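Long-range contacts in uricase (Arthrobacter globiformis, PDB 2YZD), which catalyses the oxidation of uric acid to 5-hydroxyisourate, which is then processed to (S)-allantoin: residues E151-L156 / T184-R189; S161-F166 / T178-A183; S246-H251 / Y276-A281. One frame throughout, in Å; residues are numbered along the deposited sequence.

In the fold
Contacts 1 and 3 are strand pairings within one antiparallel sheet, strand 182-192 lying between strands 143-157 and 240-254. Contact 2 lies beyond the end of that sheet, where the chain leaves strand 143-157 and returns to strand 182-192. Contact 1 is closest to the centre of the chain (about 9 Å, centre to centre), against about 15 Å for contact 3 and about 27 Å for contact 2. All are partly buried. Contact 1 combines apolar packing with one salt bridge and a Thr-Asp hydrogen bond, contact 2 replaces regular pairing with an arginine, a serine and water, and contact 3 adds a Ser-Glu hydrogen bond to regular pairing. Contacts 2 and 3 share the bound 8-azaxanthine and the third subunit.

Contact 1: E151-L156 / T184-R189; sequences EGLTVL and TDVSAR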
ATOM      1  N   GLU A 151       7.607  10.721  11.380  1.00 23.50           N
ATOM      2  CA  GLU A 151       7.848   9.817  10.269  1.00 25.55           C
ATOM      3  C   GLU A 151       7.159  10.319   9.004  1.00 24.24           C
ATOM      4  O   GLU A 151       6.299  11.201   9.061  1.00 24.65           O
ATOM      5  CB  GLU A 151       7.349   8.414  10.619  1.00 27.46           C
ATOM      6  CG  GLU A 151       5.840   8.285  10.653  1.00 32.22           C
ATOM      7  CD  GLU A 151       5.397   6.986  11.284  1.00 35.62           C
ATOM      8  OE1 GLU A 151       4.192   6.651  11.198  1.00 36.17           O
ATOM      9  OE2 GLU A 151       6.262   6.306  11.878  1.00 38.08           O
ATOM     10  N   GLY A 152       7.554   9.762   7.865  1.00 22.40           N
ATOM     11  CA  GLY A 152       6.950  10.156   6.605  1.00 22.53           C
ATOM     12  C   GLY A 152       7.382  11.523   6.107  1.00 23.65           C
ATOM     13  O   GLY A 152       6.785  12.058   5.169  1.00 22.85           O
ATOM     14  N   LEU A 153       8.416  12.089   6.730  1.00 22.54           N
ATOM     15  CA  LEU A 153       8.917  13.399   6.339  1.00 22.45           C
ATOM     16  C   LEU A 153      10.076  13.253   5.360  1.00 22.81           C
ATOM     17  O   LEU A 153      11.233  13.068   5.746  1.00 22.84           O
ATOM     18  CB  LEU A 153       9.353  14.195   7.577  1.00 22.56           C
ATOM     19  CG  LEU A 153       9.974  15.581   7.359  1.00 22.06           C
ATOM     20  CD1 LEU A 153       9.150  16.382   6.376  1.00 22.82           C
ATOM     21  CD2 LEU A 153      10.058  16.308   8.695  1.00 22.67           C
ATOM     22  N   THR A 154       9.745  13.342   4.079  1.00 23.19           N
ATOM     23  CA  THR A 154      10.724  13.202   3.016  1.00 22.01           C
ATOM     24  C   THR A 154      11.472  14.498   2.741  1.00 21.76           C
ATOM     25  O   THR A 154      10.868  15.551   2.548  1.00 21.83           O
ATOM     26  CB  THR A 154      10.040  12.721   1.728  1.00 22.40           C
ATOM     27  OG1 THR A 154       9.394  11.464   1.982  1.00 22.70           O
ATOM     28  CG2 THR A 154      11.056  12.560   0.617  1.00 18.20           C
ATOM     29  N   VAL A 155      12.797  14.406   2.721  1.00 20.06           N
ATOM     30  CA  VAL A 155      13.635  15.570   2.494  1.00 20.02           C
ATOM     31  C   VAL A 155      14.657  15.303   1.395  1.00 20.67           C
ATOM     32  O   VAL A 155      14.951  14.149   1.072  1.00 20.75           O
ATOM     33  CB  VAL A 155      14.362  15.971   3.798  1.00 19.84           C
ATOM     34  CG1 VAL A 155      13.342  16.337   4.858  1.00 15.10           C
ATOM     35  CG2 VAL A 155      15.222  14.823   4.290  1.00 21.28           C
ATOM     36  N   LEU A 156      15.201  16.374   0.828  1.00 19.93           N
ATOM     37  CA  LEU A 156      16.180  16.238  -0.238  1.00 19.95           C
ATOM     38  C   LEU A 156      17.072  17.460  -0.417  1.00 20.96           C
ATOM     39  O   LEU A 156      16.619  18.607  -0.289  1.00 22.37           O
ATOM     40  CB  LEU A 156      15.449  15.931  -1.552  1.00 20.90           C
ATOM     41  CG  LEU A 156      16.258  15.760  -2.842  1.00 20.83           C
ATOM     42  CD1 LEU A 156      15.442  14.934  -3.844  1.00 21.40           C
ATOM     43  CD2 LEU A 156      16.627  17.122  -3.419  1.00 20.23           C
ATOM     44  N   THR A 184      16.146  11.371   1.719  1.00 19.86           N
ATOM     45  CA  THR A 184      15.770  10.381   2.723  1.00 20.53           C
ATOM     46  C   THR A 184      14.389  10.655   3.304  1.00 19.76           C
ATOM     47  O   THR A 184      13.801  11.702   3.048  1.00 21.57           O
ATOM     48  CB  THR A 184      16.774  10.371   3.893  1.00 20.25           C
ATOM     49  OG1 THR A 184      16.473   9.279   4.770  1.00 19.09           O
ATOM     50  CG2 THR A 184      16.698  11.681   4.678  1.00 17.73           C
ATOM     51  N   ASP A 185      13.871   9.689   4.056  1.00 20.81           N
ATOM     52  CA  ASP A 185      12.584   9.826   4.740  1.00 21.21           C
ATOM     53  C   ASP A 185      12.965   9.946   6.216  1.00 21.00           C
ATOM     54  O   ASP A 185      13.396   8.967   6.825  1.00 20.67           O
ATOM     55  CB  ASP A 185      11.698   8.582   4.586  1.00 20.93           C
ATOM     56  CG  ASP A 185      11.221   8.352   3.162  1.00 24.60           C
ATOM     57  OD1 ASP A 185      10.914   9.334   2.450  1.00 24.15           O
ATOM     58  OD2 ASP A 185      11.128   7.171   2.765  1.00 25.89           O
ATOM     59  N   VAL A 186      12.823  11.137   6.785  1.00 20.92           N
ATOM     60  CA  VAL A 186      13.167  11.331   8.186  1.00 21.94           C
ATOM     61  C   VAL A 186      12.246  10.543   9.102  1.00 25.07           C
ATOM     62  O   VAL A 186      11.052  10.837   9.223  1.00 25.95           O
ATOM     63  CB  VAL A 186      13.083  12.818   8.603  1.00 22.40           C
ATOM     64  CG1 VAL A 186      13.472  12.966  10.075  1.00 19.57           C
ATOM     65  CG2 VAL A 186      13.999  13.663   7.726  1.00 23.11           C
ATOM     66  N   SER A 187      12.801   9.518   9.726  1.00 26.49           N
ATOM     67  CA  SER A 187      12.054   8.712  10.672  1.00 28.35           C
ATOM     68  C   SER A 187      12.906   8.794  11.928  1.00 27.49           C
ATOM     69  O   SER A 187      14.023   8.280  11.968  1.00 28.64           O
ATOM     70  CB  SER A 187      11.933   7.270  10.188  1.00 30.23           C
ATOM     71  OG  SER A 187      11.196   6.503  11.118  1.00 32.87           O
ATOM     72  N   ALA A 188      12.389   9.473  12.940  1.00 26.60           N
ATOM     73  CA  ALA A 188      13.130   9.651  14.172  1.00 26.65           C
ATOM     74  C   ALA A 188      12.262   9.410  15.389  1.00 26.19           C
ATOM     75  O   ALA A 188      11.059   9.654  15.365  1.00 26.41           O
ATOM     76  CB  ALA A 188      13.715  11.063  14.218  1.00 25.91           C
ATOM     77  N   ARG A 189      12.895   8.929  16.453  1.00 26.46           N
ATOM     78  CA  ARG A 189      12.218   8.647  17.707  1.00 26.53           C
ATOM     79  C   ARG A 189      13.146   8.968  18.862  1.00 23.90           C
ATOM     80  O   ARG A 189      14.283   8.514  18.892  1.00 25.02           O
ATOM     81  CB  ARG A 189      11.793   7.181  17.741  1.00 27.97           C
ATOM     82  CG  ARG A 189      10.458   6.960  17.051  1.00 35.52           C
ATOM     83  CD  ARG A 189      10.259   5.524  16.654  1.00 38.96           C
ATOM     84  NE  ARG A 189       8.897   5.256  16.199  1.00 45.45           N
ATOM     85  CZ  ARG A 189       8.309   5.842  15.159  1.00 48.81           C
ATOM     86  NH1 ARG A 189       8.955   6.754  14.438  1.00 49.42           N
ATOM     87  NH2 ARG A 189       7.068   5.499  14.831  1.00 51.88           N
TER
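Glu-151 reaches across to Arg-189 at one end of this strand pair. Its CB lies 4.3 Å from Ser-187 OG. CG sits between the backbone N and carbonyl carbon (chi1 72°), and the extended chain beyond it carries CD outward to the guanidinium. At the tip, OE2 makes a salt bridge to Arg-189 NH2 at 3.2 Å, with the donor above the carboxylate plane and the two flat groups only 22° apart. Next to Glu-151 the register skips Gly-152, consistent with a beta bulge, and its positive phi suits a glycine. Thr-154 OG1 donates to Asp-185 OD1 (2.7 Å), the two side chains lying alongside one another; OD1 also takes a salt bridge from Lys-250, and OG1 a bond from Lys-129 of the second subunit. On the other face Val-155 CG2 presses on Thr-184 CG2 (3.5 Å, tight) and touches Val-186 CG2 at 3.8 Å. The backbone bond from Val-155 N to Thr-184 O is nearly straight. One face largely apolar beneath helix 199-216, where the Thr-184 hydroxyl bonds to Pro-248 O, the other polar: this is the antiparallel sheet of the tunnelling (T-) fold to which uricases belong.

Contact 2: S161-F166 / T178-A183; sequences SEFHGF and TDRILA. With AZA (8-azaxanthine), chain I.
Arg-180 and Phe-163 meet beside the bound 8-azaxanthine. The Phe-163 ring lies over one face of the ligand, its CZ 3.4 Å from C5, whereas Arg-180 NH2 comes to the ligand's edge and donates to O2 at 3.0 Å, nearly straight (171°). The arginine chain, extended from CG to NE (chi2 174°), carries the guanidinium out to the ligand. The Phe-163 ring and the guanidinium are turned almost alike, 8° apart, and Phe-163 CB sits 3.5 Å above the guanidinium centre. This is the urate site of uricase, where Leu-222 N, Gln-223 and, from the third subunit, Thr-67 N also bind the ligand. Behind it, Ser-161 OG accepts from Arg-180 NE at 3.1 Å, in the guanidinium plane, and so fixes the rotation of the group. With an alanine in place of Arg-180, the ligand's O2 is likely to lose this donor and Ser-161 OG its NE partner. A water accepts from Arg-180 NH2 (2.7 Å) and donates to Glu-162 O, and it is also bonded to Ser-161 OG. The main chain is tied by Arg-180 N to Ser-161 O. Farther out, Glu-162 CB packs 3.3 Å from Thr-178 CA, while its carboxylate accepts from His-164 NE2 through OE1 and from His-218 through OE2.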
ATOM      1  N   SER A 161      26.287  17.705  -0.806  1.00 23.81           N
ATOM      2  CA  SER A 161      26.430  16.329  -0.356  1.00 24.02           C
ATOM      3  C   SER A 161      27.445  15.575  -1.203  1.00 24.39           C
ATOM      4  O   SER A 161      27.361  15.566  -2.433  1.00 24.22           O
ATOM      5  CB  SER A 161      25.090  15.603  -0.443  1.00 22.29           C
ATOM      6  OG  SER A 161      25.286  14.199  -0.410  1.00 23.50           O
ATOM      7  N   GLU A 162      28.412  14.949  -0.541  1.00 24.86           N
ATOM      8  CA  GLU A 162      29.405  14.157  -1.248  1.00 24.77           C
ATOM      9  C   GLU A 162      29.669  12.842  -0.534  1.00 25.16           C
ATOM     10  O   GLU A 162      29.258  12.649   0.615  1.00 25.68           O
ATOM     11  CB  GLU A 162      30.706  14.950  -1.460  1.00 26.91           C
ATOM     12  CG  GLU A 162      31.206  15.777  -0.302  1.00 25.70           C
ATOM     13  CD  GLU A 162      32.372  16.684  -0.708  1.00 25.59           C
ATOM     14  OE1 GLU A 162      33.405  16.161  -1.183  1.00 22.69           O
ATOM     15  OE2 GLU A 162      32.254  17.918  -0.547  1.00 22.32           O
ATOM     16  N   PHE A 163      30.313  11.917  -1.236  1.00 24.07           N
ATOM     17  CA  PHE A 163      30.613  10.618  -0.661  1.00 24.14           C
ATOM     18  C   PHE A 163      31.839  10.023  -1.326  1.00 23.91           C
ATOM     19  O   PHE A 163      31.784   9.539  -2.464  1.00 25.51           O
ATOM     20  CB  PHE A 163      29.427   9.661  -0.819  1.00 23.62           C
ATOM     21  CG  PHE A 163      29.621   8.347  -0.121  1.00 24.31           C
ATOM     22  CD1 PHE A 163      29.737   8.294   1.264  1.00 23.80           C
ATOM     23  CD2 PHE A 163      29.727   7.165  -0.848  1.00 24.69           C
ATOM     24  CE1 PHE A 163      29.956   7.085   1.918  1.00 23.55           C
ATOM     25  CE2 PHE A 163      29.946   5.952  -0.205  1.00 22.52           C
ATOM     26  CZ  PHE A 163      30.062   5.915   1.182  1.00 24.06           C
ATOM     27  N   HIS A 164      32.949  10.066  -0.603  1.00 20.96           N
ATOM     28  CA  HIS A 164      34.209   9.555  -1.107  1.00 22.18           C
ATOM     29  C   HIS A 164      35.065   9.060   0.054  1.00 21.87           C
ATOM     30  O   HIS A 164      34.662   9.151   1.216  1.00 24.38           O
ATOM     31  CB  HIS A 164      34.920  10.665  -1.884  1.00 19.63           C
ATOM     32  CG  HIS A 164      34.897  11.988  -1.191  1.00 18.98           C
ATOM     33  ND1 HIS A 164      35.660  12.257  -0.076  1.00 19.58           N
ATOM     34  CD2 HIS A 164      34.172  13.109  -1.429  1.00 19.77           C
ATOM     35  CE1 HIS A 164      35.408  13.484   0.344  1.00 18.82           C
ATOM     36  NE2 HIS A 164      34.509  14.022  -0.460  1.00 21.76           N
ATOM     37  N   GLY A 165      36.237   8.525  -0.267  1.00 22.51           N
ATOM     38  CA  GLY A 165      37.124   8.016   0.762  1.00 20.67           C
ATOM     39  C   GLY A 165      36.721   6.654   1.307  1.00 21.32           C
ATOM     40  O   GLY A 165      37.254   6.218   2.319  1.00 20.33           O
ATOM     41  N   PHE A 166      35.776   5.981   0.657  1.00 21.08           N
ATOM     42  CA  PHE A 166      35.361   4.666   1.123  1.00 22.45           C
ATOM     43  C   PHE A 166      36.284   3.593   0.546  1.00 22.42           C
ATOM     44  O   PHE A 166      36.945   3.815  -0.456  1.00 24.71           O
ATOM     45  CB  PHE A 166      33.902   4.372   0.728  1.00 22.48           C
ATOM     46  CG  PHE A 166      33.594   4.610  -0.731  1.00 22.71           C
ATOM     47  CD1 PHE A 166      33.145   5.857  -1.166  1.00 22.69           C
ATOM     48  CD2 PHE A 166      33.749   3.590  -1.670  1.00 21.90           C
ATOM     49  CE1 PHE A 166      32.852   6.087  -2.513  1.00 19.25           C
ATOM     50  CE2 PHE A 166      33.460   3.809  -3.026  1.00 20.15           C
ATOM     51  CZ  PHE A 166      33.009   5.060  -3.444  1.00 20.88           C
ATOM     52  N   THR A 178      31.784  14.306  -5.355  1.00 21.46           N
ATOM     53  CA  THR A 178      31.798  15.479  -4.498  1.00 21.43           C
ATOM     54  C   THR A 178      30.527  16.292  -4.696  1.00 22.79           C
ATOM     55  O   THR A 178      30.402  17.394  -4.166  1.00 22.58           O
ATOM     56  CB  THR A 178      33.030  16.384  -4.751  1.00 21.12           C
ATOM     57  OG1 THR A 178      33.060  16.808  -6.117  1.00 21.15           O
ATOM     58  CG2 THR A 178      34.308  15.638  -4.416  1.00 20.94           C
ATOM     59  N   ASP A 179      29.586  15.745  -5.461  1.00 22.72           N
ATOM     60  CA  ASP A 179      28.317  16.425  -5.691  1.00 22.90           C
ATOM     61  C   ASP A 179      27.255  15.436  -6.138  1.00 22.50           C
ATOM     62  O   ASP A 179      27.307  14.901  -7.242  1.00 22.94           O
ATOM     63  CB  ASP A 179      28.468  17.544  -6.736  1.00 25.29           C
ATOM     64  CG  ASP A 179      27.236  18.459  -6.802  1.00 28.97           C
ATOM     65  OD1 ASP A 179      26.280  18.237  -6.030  1.00 27.49           O
ATOM     66  OD2 ASP A 179      27.224  19.403  -7.623  1.00 31.13           O
ATOM     67  N   ARG A 180      26.285  15.196  -5.262  1.00 21.76           N
ATOM     68  CA  ARG A 180      25.198  14.274  -5.554  1.00 21.32           C
ATOM     69  C   ARG A 180      23.956  14.738  -4.788  1.00 21.98           C
ATOM     70  O   ARG A 180      24.028  15.641  -3.951  1.00 19.96           O
ATOM     71  CB  ARG A 180      25.570  12.862  -5.080  1.00 18.06           C
ATOM     72  CG  ARG A 180      25.680  12.773  -3.561  1.00 20.17           C
ATOM     73  CD  ARG A 180      25.915  11.365  -3.012  1.00 17.45           C
ATOM     74  NE  ARG A 180      25.883  11.392  -1.549  1.00 17.01           N
ATOM     75  CZ  ARG A 180      25.924  10.322  -0.760  1.00 18.31           C
ATOM     76  NH1 ARG A 180      26.002   9.093  -1.277  1.00 16.14           N
ATOM     77  NH2 ARG A 180      25.882  10.484   0.559  1.00 16.74           N
ATOM     78  N   ILE A 181      22.821  14.112  -5.079  1.00 20.68           N
ATOM     79  CA  ILE A 181      21.585  14.415  -4.373  1.00 21.17           C
ATOM     80  C   ILE A 181      21.532  13.507  -3.143  1.00 20.68           C
ATOM     81  O   ILE A 181      21.914  12.339  -3.204  1.00 20.57           O
ATOM     82  CB  ILE A 181      20.339  14.131  -5.252  1.00 22.53           C
ATOM     83  CG1 ILE A 181      20.064  15.321  -6.179  1.00 23.24           C
ATOM     84  CG2 ILE A 181      19.130  13.837  -4.376  1.00 21.42           C
ATOM     85  CD1 ILE A 181      18.854  15.131  -7.073  1.00 22.86           C
ATOM     86  N   LEU A 182      21.083  14.055  -2.023  1.00 21.18           N
ATOM     87  CA  LEU A 182      20.942  13.286  -0.794  1.00 20.34           C
ATOM     88  C   LEU A 182      19.471  13.374  -0.425  1.00 20.67           C
ATOM     89  O   LEU A 182      18.979  14.448  -0.067  1.00 21.03           O
ATOM     90  CB  LEU A 182      21.793  13.885   0.326  1.00 21.01           C
ATOM     91  CG  LEU A 182      21.699  13.138   1.659  1.00 21.92           C
ATOM     92  CD1 LEU A 182      22.201  11.707   1.460  1.00 21.46           C
ATOM     93  CD2 LEU A 182      22.521  13.857   2.730  1.00 21.01           C
ATOM     94  N   ALA A 183      18.766  12.252  -0.532  1.00 20.34           N
ATOM     95  CA  ALA A 183      17.340  12.212  -0.227  1.00 20.24           C
ATOM     96  C   ALA A 183      17.017  11.085   0.757  1.00 20.40           C
ATOM     97  O   ALA A 183      17.550   9.981   0.648  1.00 21.55           O
ATOM     98  CB  ALA A 183      16.542  12.040  -1.523  1.00 17.56           C
TER
HETATM   99  N1  AZA I1301      26.606   6.180   3.108  1.00 20.59           N
HETATM  100  C2  AZA I1301      26.272   7.187   2.207  1.00 25.49           C
HETATM  101  O2  AZA I1301      25.989   8.309   2.584  1.00 23.91           O
HETATM  102  N3  AZA I1301      26.268   6.882   0.850  1.00 23.40           N
HETATM  103  C4  AZA I1301      26.587   5.631   0.434  1.00 24.04           C
HETATM  104  C5  AZA I1301      26.923   4.617   1.320  1.00 22.72           C
HETATM  105  C6  AZA I1301      26.947   4.860   2.770  1.00 20.81           C
HETATM  106  O6  AZA I1301      27.225   4.053   3.649  1.00 20.02           O
HETATM  107  N7  AZA I1301      27.186   3.514   0.614  1.00 22.65           N
HETATM  108  N8  AZA I1301      26.998   3.902  -0.661  1.00 22.62           N
HETATM  109  N9  AZA I1301      26.630   5.192  -0.817  1.00 25.36           N
HETATM  110  O   HOH W   1      26.551  12.886   1.702  1.00 22.55           O
HETATM  111  O   HOH W   2      28.487  19.123  -2.968  1.00 25.18           O

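Contact 3: S246-H251 / Y276-A281; sequences SLPNKH and YGLIEA. With AZA (8-azaxanthine), chain I.
Ser-246 and Glu-280 sit across from each other in a non-hydrogen-bonded pair, their side chains on the same side of the sheet, and Ser-246 OG donates to Glu-280 OE1 at 2.7 Å. The hydroxyl reaches the anti side of the carboxylate, 33° out of its plane. Glu-280 gets there with an unusual first torsion, chi1 -31°, well off a staggered position, followed by an extended stretch to CD; its OE2 accepts from Gln-19 of the third subunit. On the same face, Leu-278 holds CG anti to its backbone N (chi1 -172°), which brings CD1 back over the neighbouring strand to within 3.7 Å of Ser-246 OG and close to Pro-248 CB. The proline in turn meets the Tyr-276 ring, CB to CD2 3.8 Å, and the phenol beyond bonds Glu-24 of the third subunit. Strand 276-285 carries the sheet on across the interface, pairing antiparallel with a strand of that third subunit, as expected for the assembled T-fold tunnel. Leu-247 and Ile-279 exchange both their backbone bonds and turn their side chains to Met-226 of helix 222-236. Asn-249, with CG anti to its backbone N, points ND2 of its amide at the face of 8-azaxanthine, 3.5 Å from N3, on the ligand face opposite Phe-163. Its backbone N donates to Gly-277 O at 2.7 Å. Gly-277 has no side chain, and Asn-249 CB lies close against its backbone, 4.0 Å from Gly-277 CA. His-251, a residue of the proposed charge relay, packs CE1 3.5 Å from Gly-277 N; Asn-249 O lies 3.3 Å above the centre of its imidazole. The ring also packs on Lys-22 of the third subunit, assigned to the same relay.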
ATOM      1  N   SER A 246      16.297   6.170  11.551  1.00 21.40           N
ATOM      2  CA  SER A 246      16.376   5.156  10.508  1.00 21.83           C
ATOM      3  C   SER A 246      16.212   5.956   9.216  1.00 21.40           C
ATOM      4  O   SER A 246      15.099   6.338   8.839  1.00 20.13           O
ATOM      5  CB  SER A 246      15.242   4.141  10.673  1.00 21.57           C
ATOM      6  OG  SER A 246      15.441   3.016   9.835  1.00 27.22           O
ATOM      7  N   LEU A 247      17.328   6.213   8.545  1.00 19.90           N
ATOM      8  CA  LEU A 247      17.311   7.024   7.341  1.00 20.09           C
ATOM      9  C   LEU A 247      17.642   6.293   6.052  1.00 20.32           C
ATOM     10  O   LEU A 247      18.774   5.857   5.851  1.00 21.94           O
ATOM     11  CB  LEU A 247      18.285   8.200   7.512  1.00 18.49           C
ATOM     12  CG  LEU A 247      18.095   9.029   8.785  1.00 19.46           C
ATOM     13  CD1 LEU A 247      19.155  10.105   8.862  1.00 20.28           C
ATOM     14  CD2 LEU A 247      16.694   9.650   8.783  1.00 19.86           C
ATOM     15  N   PRO A 248      16.652   6.136   5.163  1.00 20.52           N
ATOM     16  CA  PRO A 248      16.929   5.449   3.897  1.00 22.07           C
ATOM     17  C   PRO A 248      17.600   6.422   2.923  1.00 22.28           C
ATOM     18  O   PRO A 248      17.217   7.589   2.843  1.00 24.06           O
ATOM     19  CB  PRO A 248      15.539   5.029   3.420  1.00 23.25           C
ATOM     20  CG  PRO A 248      14.668   6.147   3.938  1.00 22.27           C
ATOM     21  CD  PRO A 248      15.203   6.343   5.347  1.00 21.35           C
ATOM     22  N   ASN A 249      18.615   5.954   2.209  1.00 22.42           N
ATOM     23  CA  ASN A 249      19.300   6.781   1.221  1.00 22.38           C
ATOM     24  C   ASN A 249      18.553   6.510  -0.095  1.00 23.49           C
ATOM     25  O   ASN A 249      18.816   5.512  -0.765  1.00 22.42           O
ATOM     26  CB  ASN A 249      20.767   6.354   1.095  1.00 20.28           C
ATOM     27  CG  ASN A 249      21.619   7.371   0.328  1.00 23.33           C
ATOM     28  OD1 ASN A 249      21.137   8.424  -0.086  1.00 24.62           O
ATOM     29  ND2 ASN A 249      22.893   7.052   0.146  1.00 23.88           N
ATOM     30  N   LYS A 250      17.609   7.385  -0.439  1.00 23.07           N
ATOM     31  CA  LYS A 250      16.808   7.222  -1.653  1.00 25.60           C
ATOM     32  C   LYS A 250      17.561   7.692  -2.880  1.00 25.56           C
ATOM     33  O   LYS A 250      17.604   8.882  -3.207  1.00 25.79           O
ATOM     34  CB  LYS A 250      15.483   7.962  -1.503  1.00 26.19           C
ATOM     35  CG  LYS A 250      14.610   7.338  -0.427  1.00 30.21           C
ATOM     36  CD  LYS A 250      13.381   8.172  -0.130  1.00 32.64           C
ATOM     37  CE  LYS A 250      13.793   9.530   0.388  1.00 34.16           C
ATOM     38  NZ  LYS A 250      12.646  10.301   0.925  1.00 38.13           N
ATOM     39  N   HIS A 251      18.144   6.718  -3.559  1.00 24.72           N
ATOM     40  CA  HIS A 251      18.964   6.959  -4.721  1.00 26.01           C
ATOM     41  C   HIS A 251      18.326   7.662  -5.904  1.00 25.47           C
ATOM     42  O   HIS A 251      17.286   7.260  -6.425  1.00 25.60           O
ATOM     43  CB  HIS A 251      19.605   5.637  -5.153  1.00 28.16           C
ATOM     44  CG  HIS A 251      20.391   4.977  -4.059  1.00 31.65           C
ATOM     45  ND1 HIS A 251      20.297   3.630  -3.778  1.00 32.99           N
ATOM     46  CD2 HIS A 251      21.247   5.492  -3.143  1.00 32.10           C
ATOM     47  CE1 HIS A 251      21.054   3.346  -2.732  1.00 32.28           C
ATOM     48  NE2 HIS A 251      21.642   4.459  -2.328  1.00 31.87           N
ATOM     49  N   TYR A 276      17.746   0.311  -1.595  1.00 20.27           N
ATOM     50  CA  TYR A 276      18.124   1.610  -1.049  1.00 18.62           C
ATOM     51  C   TYR A 276      19.030   1.444   0.167  1.00 19.92           C
ATOM     52  O   TYR A 276      18.982   0.427   0.869  1.00 17.59           O
ATOM     53  CB  TYR A 276      16.877   2.414  -0.645  1.00 18.44           C
ATOM     54  CG  TYR A 276      15.887   1.662   0.226  1.00 15.71           C
ATOM     55  CD1 TYR A 276      14.880   0.877  -0.346  1.00 17.37           C
ATOM     56  CD2 TYR A 276      15.975   1.706   1.621  1.00 18.28           C
ATOM     57  CE1 TYR A 276      13.984   0.147   0.443  1.00 13.34           C
ATOM     58  CE2 TYR A 276      15.080   0.979   2.428  1.00 18.08           C
ATOM     59  CZ  TYR A 276      14.089   0.203   1.827  1.00 17.86           C
ATOM     60  OH  TYR A 276      13.203  -0.515   2.609  1.00 15.72           O
ATOM     61  N   GLY A 277      19.869   2.442   0.411  1.00 19.57           N
ATOM     62  CA  GLY A 277      20.729   2.370   1.569  1.00 18.48           C
ATOM     63  C   GLY A 277      19.843   2.601   2.774  1.00 17.71           C
ATOM     64  O   GLY A 277      18.826   3.280   2.673  1.00 16.38           O
ATOM     65  N   LEU A 278      20.196   1.994   3.898  1.00 19.18           N
ATOM     66  CA  LEU A 278      19.459   2.179   5.140  1.00 18.76           C
ATOM     67  C   LEU A 278      20.507   2.440   6.218  1.00 20.84           C
ATOM     68  O   LEU A 278      21.206   1.523   6.666  1.00 19.80           O
ATOM     69  CB  LEU A 278      18.636   0.942   5.491  1.00 17.13           C
ATOM     70  CG  LEU A 278      17.698   1.140   6.688  1.00 16.58           C
ATOM     71  CD1 LEU A 278      16.850   2.404   6.510  1.00 14.60           C
ATOM     72  CD2 LEU A 278      16.805  -0.077   6.829  1.00 17.18           C
ATOM     73  N   ILE A 279      20.622   3.708   6.601  1.00 20.75           N
ATOM     74  CA  ILE A 279      21.587   4.156   7.601  1.00 21.19           C
ATOM     75  C   ILE A 279      20.840   4.489   8.889  1.00 21.95           C
ATOM     76  O   ILE A 279      20.042   5.430   8.932  1.00 24.59           O
ATOM     77  CB  ILE A 279      22.359   5.403   7.082  1.00 22.37           C
ATOM     78  CG1 ILE A 279      23.318   5.000   5.956  1.00 24.02           C
ATOM     79  CG2 ILE A 279      23.151   6.052   8.207  1.00 22.26           C
ATOM     80  CD1 ILE A 279      22.656   4.471   4.708  1.00 24.60           C
ATOM     81  N   GLU A 280      21.095   3.707   9.933  1.00 22.29           N
ATOM     82  CA  GLU A 280      20.422   3.889  11.211  1.00 22.55           C
ATOM     83  C   GLU A 280      21.427   4.048  12.344  1.00 22.92           C
ATOM     84  O   GLU A 280      22.518   3.479  12.303  1.00 22.41           O
ATOM     85  CB  GLU A 280      19.527   2.680  11.493  1.00 24.07           C
ATOM     86  CG  GLU A 280      18.954   2.030  10.239  1.00 23.49           C
ATOM     87  CD  GLU A 280      18.081   0.829  10.546  1.00 24.85           C
ATOM     88  OE1 GLU A 280      16.911   1.027  10.942  1.00 27.37           O
ATOM     89  OE2 GLU A 280      18.563  -0.315  10.401  1.00 23.51           O
ATOM     90  N   ALA A 281      21.056   4.823  13.359  1.00 22.27           N
ATOM     91  CA  ALA A 281      21.939   5.041  14.498  1.00 23.47           C
ATOM     92  C   ALA A 281      21.230   5.679  15.684  1.00 24.08           C
ATOM     93  O   ALA A 281      20.155   6.278  15.543  1.00 25.19           O
ATOM     94  CB  ALA A 281      23.130   5.909  14.085  1.00 20.85           C
TER
HETATM   95  N1  AZA I1301      26.606   6.180   3.108  1.00 20.59           N
HETATM   96  C2  AZA I1301      26.272   7.187   2.207  1.00 25.49           C
HETATM   97  O2  AZA I1301      25.989   8.309   2.584  1.00 23.91           O
HETATM   98  N3  AZA I1301      26.268   6.882   0.850  1.00 23.40           N
HETATM   99  C4  AZA I1301      26.587   5.631   0.434  1.00 24.04           C
HETATM  100  C5  AZA I1301      26.923   4.617   1.320  1.00 22.72           C
HETATM  101  C6  AZA I1301      26.947   4.860   2.770  1.00 20.81           C
HETATM  102  O6  AZA I1301      27.225   4.053   3.649  1.00 20.02           O
HETATM  103  N7  AZA I1301      27.186   3.514   0.614  1.00 22.65           N
HETATM  104  N8  AZA I1301      26.998   3.902  -0.661  1.00 22.62           N
HETATM  105  N9  AZA I1301      26.630   5.192  -0.817  1.00 25.36           N